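Local coordinates for protein chaperone SycD (Chlamydia pneumoniae, PDB 4NRH) that binds the gatekeeper protein CopN as a type III secretion chaperone and, in complex with it, probably directs the secretion of translocator proteins, at residues F27-E32 with R84-F89; L60-Y64 with K95-S99; L151-W155 with I171-R175; A134-Y138 with A147-L151. All blocks are in the same frame, centred on the assembly; numbering follows the deposited sequence.

Contact 1 of 4, residues F27-E32 with R84-F89; sequences FPDDLE and RWLVFF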
loop_
_atom_site.group_PDB
_atom_site.type_symbol
_atom_site.label_atom_id
_atom_site.label_comp_id
_atom_site.label_asym_id
_atom_site.label_seq_id
_atom_site.Cartn_x
_atom_site.Cartn_y
_atom_site.Cartn_z
ATOM N N PHE D 27 -0.227 4.026 -1.501
ATOM C CA PHE D 27 -0.595 4.349 -2.872
ATOM C C PHE D 27 -0.887 3.072 -3.651
ATOM O O PHE D 27 -0.465 1.988 -3.243
ATOM C CB PHE D 27 0.522 5.136 -3.563
ATOM C CG PHE D 27 1.012 6.317 -2.778
ATOM C CD1 PHE D 27 0.254 7.471 -2.691
ATOM C CD2 PHE D 27 2.240 6.278 -2.137
ATOM C CE1 PHE D 27 0.707 8.563 -1.975
ATOM C CE2 PHE D 27 2.699 7.365 -1.418
ATOM C CZ PHE D 27 1.931 8.509 -1.338
ATOM N N PRO D 28 -1.619 3.188 -4.770
ATOM C CA PRO D 28 -1.780 2.032 -5.659
ATOM C C PRO D 28 -0.436 1.587 -6.233
ATOM O O PRO D 28 0.434 2.424 -6.472
ATOM C CB PRO D 28 -2.707 2.557 -6.760
ATOM C CG PRO D 28 -3.422 3.713 -6.139
ATOM C CD PRO D 28 -2.434 4.336 -5.203
ATOM N N ASP D 29 -0.269 0.285 -6.439
ATOM C CA ASP D 29 0.968 -0.247 -7.000
ATOM C C ASP D 29 1.104 0.090 -8.480
ATOM O O ASP D 29 2.208 0.317 -8.976
ATOM C CB ASP D 29 1.039 -1.763 -6.808
ATOM C CG ASP D 29 1.417 -2.154 -5.395
ATOM O OD1 ASP D 29 2.015 -1.319 -4.686
ATOM O OD2 ASP D 29 1.119 -3.300 -4.995
ATOM N N ASP D 30 -0.027 0.119 -9.178
ATOM C CA ASP D 30 -0.027 0.216 -10.633
ATOM C C ASP D 30 -0.903 1.384 -11.080
ATOM O O ASP D 30 -2.104 1.223 -11.292
ATOM C CB ASP D 30 -0.518 -1.097 -11.254
ATOM C CG ASP D 30 -0.306 -1.158 -12.760
ATOM O OD1 ASP D 30 -0.047 -0.110 -13.387
ATOM O OD2 ASP D 30 -0.402 -2.269 -13.322
ATOM N N LEU D 31 -0.293 2.556 -11.217
ATOM C CA LEU D 31 -1.027 3.760 -11.597
ATOM C C LEU D 31 -1.577 3.677 -13.021
ATOM O O LEU D 31 -2.565 4.333 -13.345
ATOM C CB LEU D 31 -0.140 4.997 -11.453
ATOM C CG LEU D 31 0.135 5.456 -10.019
ATOM C CD1 LEU D 31 0.864 6.789 -10.015
ATOM C CD2 LEU D 31 -1.161 5.550 -9.226
ATOM N N GLU D 32 -0.936 2.877 -13.869
ATOM C CA GLU D 32 -1.428 2.670 -15.227
ATOM C C GLU D 32 -2.800 2.003 -15.208
ATOM O O GLU D 32 -3.725 2.437 -15.892
ATOM C CB GLU D 32 -0.449 1.826 -16.042
ATOM C CG GLU D 32 -0.896 1.612 -17.477
ATOM C CD GLU D 32 -0.016 0.638 -18.235
ATOM O OE1 GLU D 32 1.020 0.211 -17.684
ATOM O OE2 GLU D 32 -0.366 0.297 -19.384
ATOM N N ARG D 84 1.827 10.418 -14.498
ATOM C CA ARG D 84 0.791 9.587 -13.889
ATOM C C ARG D 84 0.608 9.924 -12.410
ATOM O O ARG D 84 -0.517 9.972 -11.915
ATOM C CB ARG D 84 1.110 8.099 -14.054
ATOM C CG ARG D 84 0.963 7.586 -15.478
ATOM C CD ARG D 84 0.703 6.088 -15.493
ATOM N NE ARG D 84 0.403 5.597 -16.835
ATOM C CZ ARG D 84 1.170 4.747 -17.511
ATOM N NH1 ARG D 84 2.286 4.281 -16.967
ATOM N NH2 ARG D 84 0.817 4.358 -18.729
ATOM N N TRP D 85 1.717 10.149 -11.709
ATOM C CA TRP D 85 1.667 10.565 -10.310
ATOM C C TRP D 85 0.972 11.916 -10.161
ATOM O O TRP D 85 0.161 12.112 -9.256
ATOM C CB TRP D 85 3.075 10.634 -9.711
ATOM C CG TRP D 85 3.574 9.320 -9.187
ATOM C CD1 TRP D 85 4.585 8.561 -9.702
ATOM C CD2 TRP D 85 3.085 8.613 -8.041
ATOM N NE1 TRP D 85 4.756 7.425 -8.947
ATOM C CE2 TRP D 85 3.845 7.432 -7.921
ATOM C CE3 TRP D 85 2.076 8.862 -7.105
ATOM C CZ2 TRP D 85 3.630 6.505 -6.906
ATOM C CZ3 TRP D 85 1.864 7.940 -6.095
ATOM C CH2 TRP D 85 2.638 6.776 -6.005
ATOM N N LEU D 86 1.304 12.844 -11.053
ATOM C CA LEU D 86 0.697 14.171 -11.052
ATOM C C LEU D 86 -0.806 14.083 -11.284
ATOM O O LEU D 86 -1.590 14.767 -10.625
ATOM C CB LEU D 86 1.340 15.053 -12.120
ATOM C CG LEU D 86 2.721 15.615 -11.786
ATOM C CD1 LEU D 86 3.304 16.311 -12.997
ATOM C CD2 LEU D 86 2.634 16.568 -10.604
ATOM N N VAL D 87 -1.194 13.236 -12.230
ATOM C CA VAL D 87 -2.599 13.020 -12.542
ATOM C C VAL D 87 -3.306 12.354 -11.362
ATOM O O VAL D 87 -4.466 12.647 -11.070
ATOM C CB VAL D 87 -2.750 12.159 -13.822
ATOM C CG1 VAL D 87 -4.070 11.414 -13.831
ATOM C CG2 VAL D 87 -2.603 13.026 -15.065
ATOM N N PHE D 88 -2.583 11.485 -10.664
ATOM C CA PHE D 88 -3.099 10.839 -9.461
ATOM C C PHE D 88 -3.404 11.863 -8.372
ATOM O O PHE D 88 -4.423 11.772 -7.688
ATOM C CB PHE D 88 -2.102 9.793 -8.948
ATOM C CG PHE D 88 -2.401 9.293 -7.560
ATOM C CD1 PHE D 88 -3.303 8.261 -7.362
ATOM C CD2 PHE D 88 -1.762 9.838 -6.457
ATOM C CE1 PHE D 88 -3.577 7.794 -6.089
ATOM C CE2 PHE D 88 -2.031 9.376 -5.182
ATOM C CZ PHE D 88 -2.939 8.352 -4.998
ATOM N N PHE D 89 -2.512 12.837 -8.216
ATOM C CA PHE D 89 -2.667 13.866 -7.194
ATOM C C PHE D 89 -3.727 14.900 -7.564
ATOM O O PHE D 89 -4.534 15.298 -6.723
ATOM C CB PHE D 89 -1.325 14.554 -6.935
ATOM C CG PHE D 89 -0.365 13.718 -6.142
ATOM C CD1 PHE D 89 -0.783 13.065 -4.993
ATOM C CD2 PHE D 89 0.953 13.576 -6.545
ATOM C CE1 PHE D 89 0.095 12.291 -4.260
ATOM C CE2 PHE D 89 1.835 12.801 -5.816
ATOM C CZ PHE D 89 1.406 12.158 -4.672
#

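Contact 2 of 4, residues L60-Y64 with K95-S99; sequences LEKVY and KFWFS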
loop_
_atom_site.group_PDB
_atom_site.type_symbol
_atom_site.label_atom_id
_atom_site.label_comp_id
_atom_site.label_asym_id
_atom_site.label_seq_id
_atom_site.Cartn_x
_atom_site.Cartn_y
_atom_site.Cartn_z
ATOM N N LEU D 60 3.598 20.597 -6.892
ATOM C CA LEU D 60 3.224 19.855 -8.092
ATOM C C LEU D 60 3.899 20.436 -9.327
ATOM O O LEU D 60 4.253 19.705 -10.253
ATOM C CB LEU D 60 1.706 19.849 -8.278
ATOM C CG LEU D 60 0.892 19.010 -7.291
ATOM C CD1 LEU D 60 -0.538 18.859 -7.779
ATOM C CD2 LEU D 60 1.534 17.648 -7.084
ATOM N N GLU D 61 4.068 21.755 -9.340
ATOM C CA GLU D 61 4.731 22.426 -10.451
ATOM C C GLU D 61 6.188 21.987 -10.563
ATOM O O GLU D 61 6.694 21.776 -11.666
ATOM C CB GLU D 61 4.646 23.945 -10.300
ATOM C CG GLU D 61 5.165 24.708 -11.508
ATOM C CD GLU D 61 4.487 24.294 -12.803
ATOM O OE1 GLU D 61 3.254 24.098 -12.799
ATOM O OE2 GLU D 61 5.189 24.162 -13.825
ATOM N N LYS D 62 6.859 21.866 -9.421
ATOM C CA LYS D 62 8.234 21.379 -9.391
ATOM C C LYS D 62 8.316 19.988 -10.004
ATOM O O LYS D 62 9.217 19.693 -10.789
ATOM C CB LYS D 62 8.778 21.340 -7.960
ATOM C CG LYS D 62 8.991 22.696 -7.311
ATOM C CD LYS D 62 9.490 22.524 -5.882
ATOM C CE LYS D 62 9.722 23.859 -5.195
ATOM N NZ LYS D 62 10.109 23.679 -3.767
ATOM N N VAL D 63 7.360 19.141 -9.638
ATOM C CA VAL D 63 7.286 17.781 -10.156
ATOM C C VAL D 63 6.987 17.789 -11.655
ATOM O O VAL D 63 7.526 16.978 -12.409
ATOM C CB VAL D 63 6.211 16.959 -9.413
ATOM C CG1 VAL D 63 6.096 15.568 -10.006
ATOM C CG2 VAL D 63 6.546 16.872 -7.930
ATOM N N TYR D 64 6.134 18.716 -12.081
ATOM C CA TYR D 64 5.789 18.845 -13.494
ATOM C C TYR D 64 7.018 19.149 -14.344
ATOM O O TYR D 64 7.193 18.578 -15.421
ATOM C CB TYR D 64 4.734 19.933 -13.701
ATOM C CG TYR D 64 4.323 20.099 -15.147
ATOM C CD1 TYR D 64 3.666 19.079 -15.822
ATOM C CD2 TYR D 64 4.598 21.271 -15.840
ATOM C CE1 TYR D 64 3.289 19.221 -17.144
ATOM C CE2 TYR D 64 4.225 21.424 -17.163
ATOM C CZ TYR D 64 3.570 20.396 -17.810
ATOM O OH TYR D 64 3.196 20.539 -19.126
ATOM N N LYS D 95 -2.866 20.162 -18.380
ATOM C CA LYS D 95 -1.515 20.027 -18.917
ATOM C C LYS D 95 -0.825 18.765 -18.402
ATOM O O LYS D 95 0.124 18.280 -19.017
ATOM C CB LYS D 95 -0.676 21.267 -18.596
ATOM C CG LYS D 95 -0.239 21.399 -17.150
ATOM C CD LYS D 95 0.603 22.654 -16.971
ATOM C CE LYS D 95 1.138 22.774 -15.554
ATOM N NZ LYS D 95 1.960 24.005 -15.380
ATOM N N PHE D 96 -1.297 18.236 -17.276
ATOM C CA PHE D 96 -0.770 16.974 -16.760
ATOM C C PHE D 96 -1.148 15.835 -17.700
ATOM O O PHE D 96 -0.303 15.030 -18.091
ATOM C CB PHE D 96 -1.295 16.680 -15.350
ATOM C CG PHE D 96 -0.766 17.606 -14.287
ATOM C CD1 PHE D 96 0.211 18.545 -14.578
ATOM C CD2 PHE D 96 -1.241 17.522 -12.987
ATOM C CE1 PHE D 96 0.693 19.392 -13.596
ATOM C CE2 PHE D 96 -0.762 18.366 -12.001
ATOM C CZ PHE D 96 0.207 19.301 -12.306
ATOM N N TRP D 97 -2.426 15.781 -18.059
ATOM C CA TRP D 97 -2.929 14.789 -19.002
ATOM C C TRP D 97 -2.324 14.956 -20.394
ATOM O O TRP D 97 -2.045 13.973 -21.081
ATOM C CB TRP D 97 -4.453 14.874 -19.096
ATOM C CG TRP D 97 -5.180 14.257 -17.945
ATOM C CD1 TRP D 97 -5.730 14.905 -16.878
ATOM C CD2 TRP D 97 -5.466 12.866 -17.761
ATOM N NE1 TRP D 97 -6.331 14.002 -16.034
ATOM C CE2 TRP D 97 -6.182 12.742 -16.554
ATOM C CE3 TRP D 97 -5.182 11.711 -18.497
ATOM C CZ2 TRP D 97 -6.621 11.513 -16.069
ATOM C CZ3 TRP D 97 -5.615 10.492 -18.012
ATOM C CH2 TRP D 97 -6.325 10.401 -16.809
ATOM N N PHE D 98 -2.128 16.205 -20.806
ATOM C CA PHE D 98 -1.628 16.499 -22.144
ATOM C C PHE D 98 -0.185 16.030 -22.287
ATOM O O PHE D 98 0.182 15.404 -23.282
ATOM C CB PHE D 98 -1.731 17.997 -22.442
ATOM C CG PHE D 98 -1.870 18.319 -23.905
ATOM C CD1 PHE D 98 -1.866 17.313 -24.859
ATOM C CD2 PHE D 98 -2.004 19.632 -24.326
ATOM C CE1 PHE D 98 -1.994 17.610 -26.203
ATOM C CE2 PHE D 98 -2.132 19.935 -25.671
ATOM C CZ PHE D 98 -2.127 18.924 -26.609
ATOM N N SER D 99 0.630 16.338 -21.283
ATOM C CA SER D 99 2.023 15.915 -21.273
ATOM C C SER D 99 2.135 14.401 -21.125
ATOM O O SER D 99 3.060 13.785 -21.655
ATOM C CB SER D 99 2.786 16.619 -20.150
ATOM O OG SER D 99 2.857 18.016 -20.382
#

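Contact 3 of 4, residues L151-W155 with I171-R175; sequences LEMAW and ILDIR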
loop_
_atom_site.group_PDB
_atom_site.type_symbol
_atom_site.label_atom_id
_atom_site.label_comp_id
_atom_site.label_asym_id
_atom_site.label_seq_id
_atom_site.Cartn_x
_atom_site.Cartn_y
_atom_site.Cartn_z
ATOM N N LEU D 151 -10.770 15.053 -36.134
ATOM C CA LEU D 151 -10.270 16.138 -36.973
ATOM C C LEU D 151 -11.287 17.273 -37.053
ATOM O O LEU D 151 -10.930 18.448 -36.964
ATOM C CB LEU D 151 -9.944 15.625 -38.379
ATOM C CG LEU D 151 -8.687 16.159 -39.076
ATOM C CD1 LEU D 151 -8.965 16.429 -40.549
ATOM C CD2 LEU D 151 -8.128 17.401 -38.391
ATOM N N GLU D 152 -12.555 16.912 -37.230
ATOM C CA GLU D 152 -13.633 17.892 -37.291
ATOM C C GLU D 152 -13.769 18.662 -35.979
ATOM O O GLU D 152 -14.009 19.869 -35.983
ATOM C CB GLU D 152 -14.959 17.208 -37.637
ATOM C CG GLU D 152 -16.185 18.101 -37.503
ATOM C CD GLU D 152 -16.280 19.149 -38.598
ATOM O OE1 GLU D 152 -17.152 20.037 -38.494
ATOM O OE2 GLU D 152 -15.488 19.086 -39.563
ATOM N N MET D 153 -13.610 17.961 -34.859
ATOM C CA MET D 153 -13.709 18.588 -33.545
ATOM C C MET D 153 -12.599 19.612 -33.350
ATOM O O MET D 153 -12.817 20.674 -32.767
ATOM C CB MET D 153 -13.657 17.537 -32.436
ATOM C CG MET D 153 -15.023 17.068 -31.968
ATOM S SD MET D 153 -14.941 15.598 -30.931
ATOM C CE MET D 153 -16.676 15.169 -30.815
ATOM N N ALA D 154 -11.406 19.285 -33.836
ATOM C CA ALA D 154 -10.295 20.225 -33.824
ATOM C C ALA D 154 -10.612 21.405 -34.734
ATOM O O ALA D 154 -10.382 22.558 -34.375
ATOM C CB ALA D 154 -9.008 19.542 -34.256
ATOM N N TRP D 155 -11.145 21.097 -35.913
ATOM C CA TRP D 155 -11.493 22.099 -36.916
ATOM C C TRP D 155 -12.456 23.158 -36.386
ATOM O O TRP D 155 -12.247 24.354 -36.591
ATOM C CB TRP D 155 -12.099 21.420 -38.146
ATOM C CG TRP D 155 -12.668 22.381 -39.143
ATOM C CD1 TRP D 155 -13.985 22.550 -39.456
ATOM C CD2 TRP D 155 -11.939 23.306 -39.958
ATOM N NE1 TRP D 155 -14.122 23.524 -40.417
ATOM C CE2 TRP D 155 -12.881 24.003 -40.742
ATOM C CE3 TRP D 155 -10.582 23.612 -40.103
ATOM C CZ2 TRP D 155 -12.509 24.987 -41.654
ATOM C CZ3 TRP D 155 -10.216 24.589 -41.010
ATOM C CH2 TRP D 155 -11.175 25.265 -41.774
ATOM N N ILE D 171 -5.168 21.801 -41.144
ATOM C CA ILE D 171 -6.359 20.988 -41.371
ATOM C C ILE D 171 -6.879 21.191 -42.792
ATOM O O ILE D 171 -7.326 20.243 -43.442
ATOM C CB ILE D 171 -7.471 21.318 -40.353
ATOM C CG1 ILE D 171 -6.978 21.054 -38.929
ATOM C CG2 ILE D 171 -8.726 20.506 -40.640
ATOM C CD1 ILE D 171 -8.015 21.312 -37.859
ATOM N N LEU D 172 -6.806 22.429 -43.271
ATOM C CA LEU D 172 -7.118 22.733 -44.662
ATOM C C LEU D 172 -6.168 21.982 -45.592
ATOM O O LEU D 172 -6.585 21.432 -46.611
ATOM C CB LEU D 172 -7.032 24.238 -44.924
ATOM C CG LEU D 172 -8.146 25.102 -44.332
ATOM C CD1 LEU D 172 -7.808 26.580 -44.465
ATOM C CD2 LEU D 172 -9.479 24.792 -44.997
ATOM N N ASP D 173 -4.890 21.972 -45.228
ATOM C CA ASP D 173 -3.861 21.303 -46.017
ATOM C C ASP D 173 -4.076 19.792 -46.044
ATOM O O ASP D 173 -3.801 19.133 -47.048
ATOM C CB ASP D 173 -2.471 21.626 -45.461
ATOM C CG ASP D 173 -1.354 21.119 -46.351
ATOM O OD1 ASP D 173 -1.562 21.029 -47.579
ATOM O OD2 ASP D 173 -0.267 20.807 -45.820
ATOM N N ILE D 174 -4.563 19.250 -44.932
ATOM C CA ILE D 174 -4.872 17.827 -44.837
ATOM C C ILE D 174 -6.037 17.455 -45.751
ATOM O O ILE D 174 -6.002 16.432 -46.437
ATOM C CB ILE D 174 -5.212 17.422 -43.385
ATOM C CG1 ILE D 174 -3.979 17.554 -42.489
ATOM C CG2 ILE D 174 -5.756 16.001 -43.331
ATOM C CD1 ILE D 174 -4.199 17.067 -41.075
ATOM N N ARG D 175 -7.060 18.303 -45.768
ATOM C CA ARG D 175 -8.286 18.013 -46.504
ATOM C C ARG D 175 -8.203 18.415 -47.975
ATOM O O ARG D 175 -8.756 19.441 -48.379
ATOM C CB ARG D 175 -9.471 18.714 -45.836
ATOM C CG ARG D 175 -9.811 18.155 -44.464
ATOM C CD ARG D 175 -10.828 19.016 -43.736
ATOM N NE ARG D 175 -11.327 18.354 -42.534
ATOM C CZ ARG D 175 -12.179 18.903 -41.674
ATOM N NH1 ARG D 175 -12.630 20.134 -41.877
ATOM N NH2 ARG D 175 -12.577 18.223 -40.609
#

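Contact 4 of 4, residues A134-Y138 with A147-L151; sequences AYICY and AEKAL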
loop_
_atom_site.group_PDB
_atom_site.type_symbol
_atom_site.label_atom_id
_atom_site.label_comp_id
_atom_site.label_asym_id
_atom_site.label_seq_id
_atom_site.Cartn_x
_atom_site.Cartn_y
_atom_site.Cartn_z
ATOM N N ALA D 134 -5.257 13.488 -31.226
ATOM C CA ALA D 134 -6.101 12.301 -31.233
ATOM C C ALA D 134 -6.279 11.812 -32.666
ATOM O O ALA D 134 -6.255 10.611 -32.932
ATOM C CB ALA D 134 -7.450 12.591 -30.590
ATOM N N TYR D 135 -6.452 12.760 -33.584
ATOM C CA TYR D 135 -6.558 12.463 -35.009
ATOM C C TYR D 135 -5.312 11.742 -35.514
ATOM O O TYR D 135 -5.411 10.744 -36.229
ATOM C CB TYR D 135 -6.794 13.751 -35.808
ATOM C CG TYR D 135 -6.216 13.738 -37.208
ATOM C CD1 TYR D 135 -6.900 13.142 -38.259
ATOM C CD2 TYR D 135 -4.994 14.343 -37.481
ATOM C CE1 TYR D 135 -6.376 13.135 -39.540
ATOM C CE2 TYR D 135 -4.462 14.339 -38.756
ATOM C CZ TYR D 135 -5.158 13.735 -39.782
ATOM O OH TYR D 135 -4.634 13.731 -41.055
ATOM N N ILE D 136 -4.144 12.262 -35.151
ATOM C CA ILE D 136 -2.875 11.640 -35.514
ATOM C C ILE D 136 -2.796 10.198 -35.014
ATOM O O ILE D 136 -2.444 9.291 -35.765
ATOM C CB ILE D 136 -1.677 12.436 -34.954
ATOM C CG1 ILE D 136 -1.582 13.807 -35.625
ATOM C CG2 ILE D 136 -0.381 11.665 -35.147
ATOM C CD1 ILE D 136 -0.399 14.629 -35.159
ATOM N N CYS D 137 -3.147 9.993 -33.748
ATOM C CA CYS D 137 -3.083 8.668 -33.139
ATOM C C CYS D 137 -4.082 7.697 -33.767
ATOM O O CYS D 137 -3.751 6.538 -34.017
ATOM C CB CYS D 137 -3.324 8.766 -31.632
ATOM S SG CYS D 137 -1.936 9.451 -30.699
ATOM N N TYR D 138 -5.302 8.171 -34.012
ATOM C CA TYR D 138 -6.323 7.358 -34.669
ATOM C C TYR D 138 -5.878 6.969 -36.077
ATOM O O TYR D 138 -6.225 5.900 -36.579
ATOM C CB TYR D 138 -7.654 8.108 -34.732
ATOM C CG TYR D 138 -8.438 8.121 -33.439
ATOM C CD1 TYR D 138 -8.585 6.968 -32.679
ATOM C CD2 TYR D 138 -9.039 9.287 -32.984
ATOM C CE1 TYR D 138 -9.309 6.978 -31.499
ATOM C CE2 TYR D 138 -9.760 9.308 -31.806
ATOM C CZ TYR D 138 -9.891 8.152 -31.067
ATOM O OH TYR D 138 -10.611 8.171 -29.894
ATOM N N ALA D 147 -10.466 9.059 -36.553
ATOM C CA ALA D 147 -9.563 10.143 -36.926
ATOM C C ALA D 147 -10.317 11.331 -37.517
ATOM O O ALA D 147 -10.074 12.474 -37.132
ATOM C CB ALA D 147 -8.519 9.641 -37.912
ATOM N N GLU D 148 -11.220 11.061 -38.455
ATOM C CA GLU D 148 -11.982 12.126 -39.101
ATOM C C GLU D 148 -12.891 12.860 -38.117
ATOM O O GLU D 148 -12.999 14.085 -38.164
ATOM C CB GLU D 148 -12.813 11.568 -40.259
ATOM C CG GLU D 148 -12.012 11.280 -41.518
ATOM C CD GLU D 148 -11.439 12.541 -42.142
ATOM O OE1 GLU D 148 -12.081 13.607 -42.029
ATOM O OE2 GLU D 148 -10.350 12.465 -42.748
ATOM N N LYS D 149 -13.544 12.110 -37.234
ATOM C CA LYS D 149 -14.412 12.705 -36.223
ATOM C C LYS D 149 -13.628 13.628 -35.293
ATOM O O LYS D 149 -14.114 14.686 -34.895
ATOM C CB LYS D 149 -15.116 11.618 -35.408
ATOM C CG LYS D 149 -16.129 12.159 -34.413
ATOM C CD LYS D 149 -16.638 11.073 -33.480
ATOM C CE LYS D 149 -17.411 10.007 -34.240
ATOM N NZ LYS D 149 -18.066 9.037 -33.319
ATOM N N ALA D 150 -12.411 13.218 -34.954
ATOM C CA ALA D 150 -11.544 14.008 -34.087
ATOM C C ALA D 150 -10.985 15.215 -34.832
ATOM O O ALA D 150 -10.746 16.267 -34.237
ATOM C CB ALA D 150 -10.414 13.150 -33.540
ATOM N N LEU D 151 -10.770 15.053 -36.134
ATOM C CA LEU D 151 -10.270 16.138 -36.973
ATOM C C LEU D 151 -11.287 17.273 -37.053
ATOM O O LEU D 151 -10.930 18.448 -36.964
ATOM C CB LEU D 151 -9.944 15.625 -38.379
ATOM C CG LEU D 151 -8.687 16.159 -39.076
ATOM C CD1 LEU D 151 -8.965 16.429 -40.549
ATOM C CD2 LEU D 151 -8.128 17.401 -38.391
#

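Contact 1 of 4, residues F27-E32 with R84-F89
Leu31 and Trp85 meet in a CH-pi contact: CD1 of Leu31 lies 3.7 Å from the centroid of the five-membered ring of Trp85, 18° off the ring normal and over the indole face. The benzo edge of the same indole points at the face of Phe27 in a T-shaped pair, with centroids 5.2 Å apart and planes at 89°, and CH2 of Trp85 also reaches CB of Phe27 at 3.6 Å.

Apolar packing continues on Phe88. A chi1 of 167°, which carries CG away from the backbone N, puts the ring between Pro28 of the loop and Leu31 at the start of helix 31-35; CE1 meets Pro28 CD at 3.7 Å and CD1 meets Leu31 CD2 at 3.9 Å.

The charged pair behaves differently. Glu32 and Arg84 lie side by side, and the aliphatic CB of Glu32 sits over the centre of the guanidinium face, 3.6 Å above its plane. Glu32 OE2 and Arg84 NH2 are 4.3 Å apart, near enough for charge attraction, but OE2 lies well out of the guanidinium plane and no N-H points at it; its hydrogen bond comes from Gln112 NE2.

Arg279 of the CopN chain salt-bridges Asp29 and hydrogen-bonds the Phe27 carbonyl. Asp30 is the N-cap of helix 31-35, its OD1 accepting a weak bond from Glu32 N. The packing sets that helix against helix 76-89, and helix 9-19 adds Leu14 to the aromatic cluster.

Contact 2 of 4, residues L60-Y64 with K95-S99
Glu61 and Lys95 form a salt bridge that spans two helices running nearly parallel, their segment axes 12.2 Å apart and inclined by 16°. Helices 57-72 and 94-106 are next but one in the chain, with helix 76-89 between them, a relation consistent with a TPR-like helical array. Lys95 NZ donates to Glu61 OE1 at 2.9 Å and meets the syn lone pair of that oxygen. The two ends reach each other by different means: Glu61 bends at chi2 (55°), whereas the lysine chain is fully extended beyond CG.

On its way to the carboxylate the lysine crosses the ring of Tyr64. Its CE stands 3.9 Å from the ring centroid, 18° off the normal, a CH-pi contact over the face.

At the far end of the ring, Tyr64 OH and Ser99 OG are 2.8 Å apart, with OG near the ring plane. The carbonyl O of Lys95 is another possible acceptor for the serine, 3.1 Å from Ser99 OG, and it already receives the backbone N-H of Ser99.

Phe96 completes the interface. Its ring leans obliquely against that of Tyr64, CD1 to CD1 at 3.7 Å, and Leu60 CD1 approaches its edge.

Face contact and salt bridge together thus fix the course of the Lys95 chain, while Tyr64 joins the apolar side of the interface to Ser99.

Contact 3 of 4, residues L151-W155 with I171-R175
Helix 147-158 and the end of helix 165-174 come nearest at Trp155 and Ile171, whose CA atoms are 6.9 Å apart, and Arg175 is the first residue to leave the helical backbone conformation.

From there the arginine chain, extended from CG to NE, carries its guanidinium across the neighbouring helix to Glu152 and Trp155. Its NH2 donates to Glu152 OE2 at 3.2 Å with an N-H...O angle of 144°, forming a salt bridge. The carboxylate oxygen is met on its anti side, and it lies 25° out of the guanidinium plane. NH1 of the same group stands over the indole of Trp155, 3.5 Å from CG. This is a cation-pi contact with the planes inclined at 55°, so the guanidinium is tilted on the ring instead of stacked flat. The NE of Arg175 also touches CD1 of Leu151, at 3.6 Å.

Beneath the charged group, Ile171 divides its branches. CG2 reaches Trp155 CE3 at 3.7 Å, and CG1 slides past Leu151 CD2 at 3.9 Å. Leu172 CD2 closes on the benzo end of the indole at CH2, again at 3.7 Å.

Tyr135 of helix 129-140 touches both Leu151 and Ile174. Three successive helices thus pack side by side at the C-terminal end of an all-helical chain, in the manner of a TPR-like helical array.

Contact 4 of 4, residues A134-Y138 with A147-L151
Tyr135 and Ala147 meet where helices 129-140 and 147-158 pack as an antiparallel helical hairpin, consistent with a TPR-like array; their segment axes are 8.0 Å apart at 170°. Small residues permit the close approach: the CA atoms of Tyr135 and Ala147 are only 4.3 Å apart.

Ala147 fits between two tyrosines. Its CB meets CB of Tyr138 at 3.6 Å, and its carbonyl O lies at the edge of the Tyr135 ring, 3.4 Å from CD1. One turn on, Ala150 CB faces Ala134 CB at 4.2 Å.

Leu151 CG lies over one face of the Tyr135 ring, offset toward its rim. The two side chains lie alongside, pointing the same way, with Leu151 CG 3.9 Å from the ring centroid and 23° off the normal in a CH-pi contact. The ring is placed there by a chi1 of 149°, well short of fully anti. Tyr138 turns otherwise, with CG beside its backbone N, which brings its CD2 edge to Ala150 CB; it also touches Leu114 of helix 110-123.

No hydrogen bond or salt bridge joins the two segments. Cohesion here comes from close van der Waals packing of alanine methyls, tyrosine rings and one leucine, an interface that depends on complementary shape and not on paired charges.

How the contacts relate
From the N terminus, contact 1 opens at 27-32 and closes on helix 76-89; contact 2 opens inside that loop, at 60-64, and closes beyond it at 95-99. The two therefore cross, and they touch, with Leu86 packing on Leu60 and Val87 on Trp97, so that helices 57-72, 76-89 and 94-106 are tied to the loop after helix 9-19. Contacts 4 and 3 follow in series. Contact 4 joins helices 129-140 and 147-158; contact 3 begins at Leu151, where contact 4 ends, and adds helix 165-174. Their centres are about 9 Å apart, whereas the centres of contacts 1 and 3, on opposite sides of the chain's centre, are about 34 Å apart.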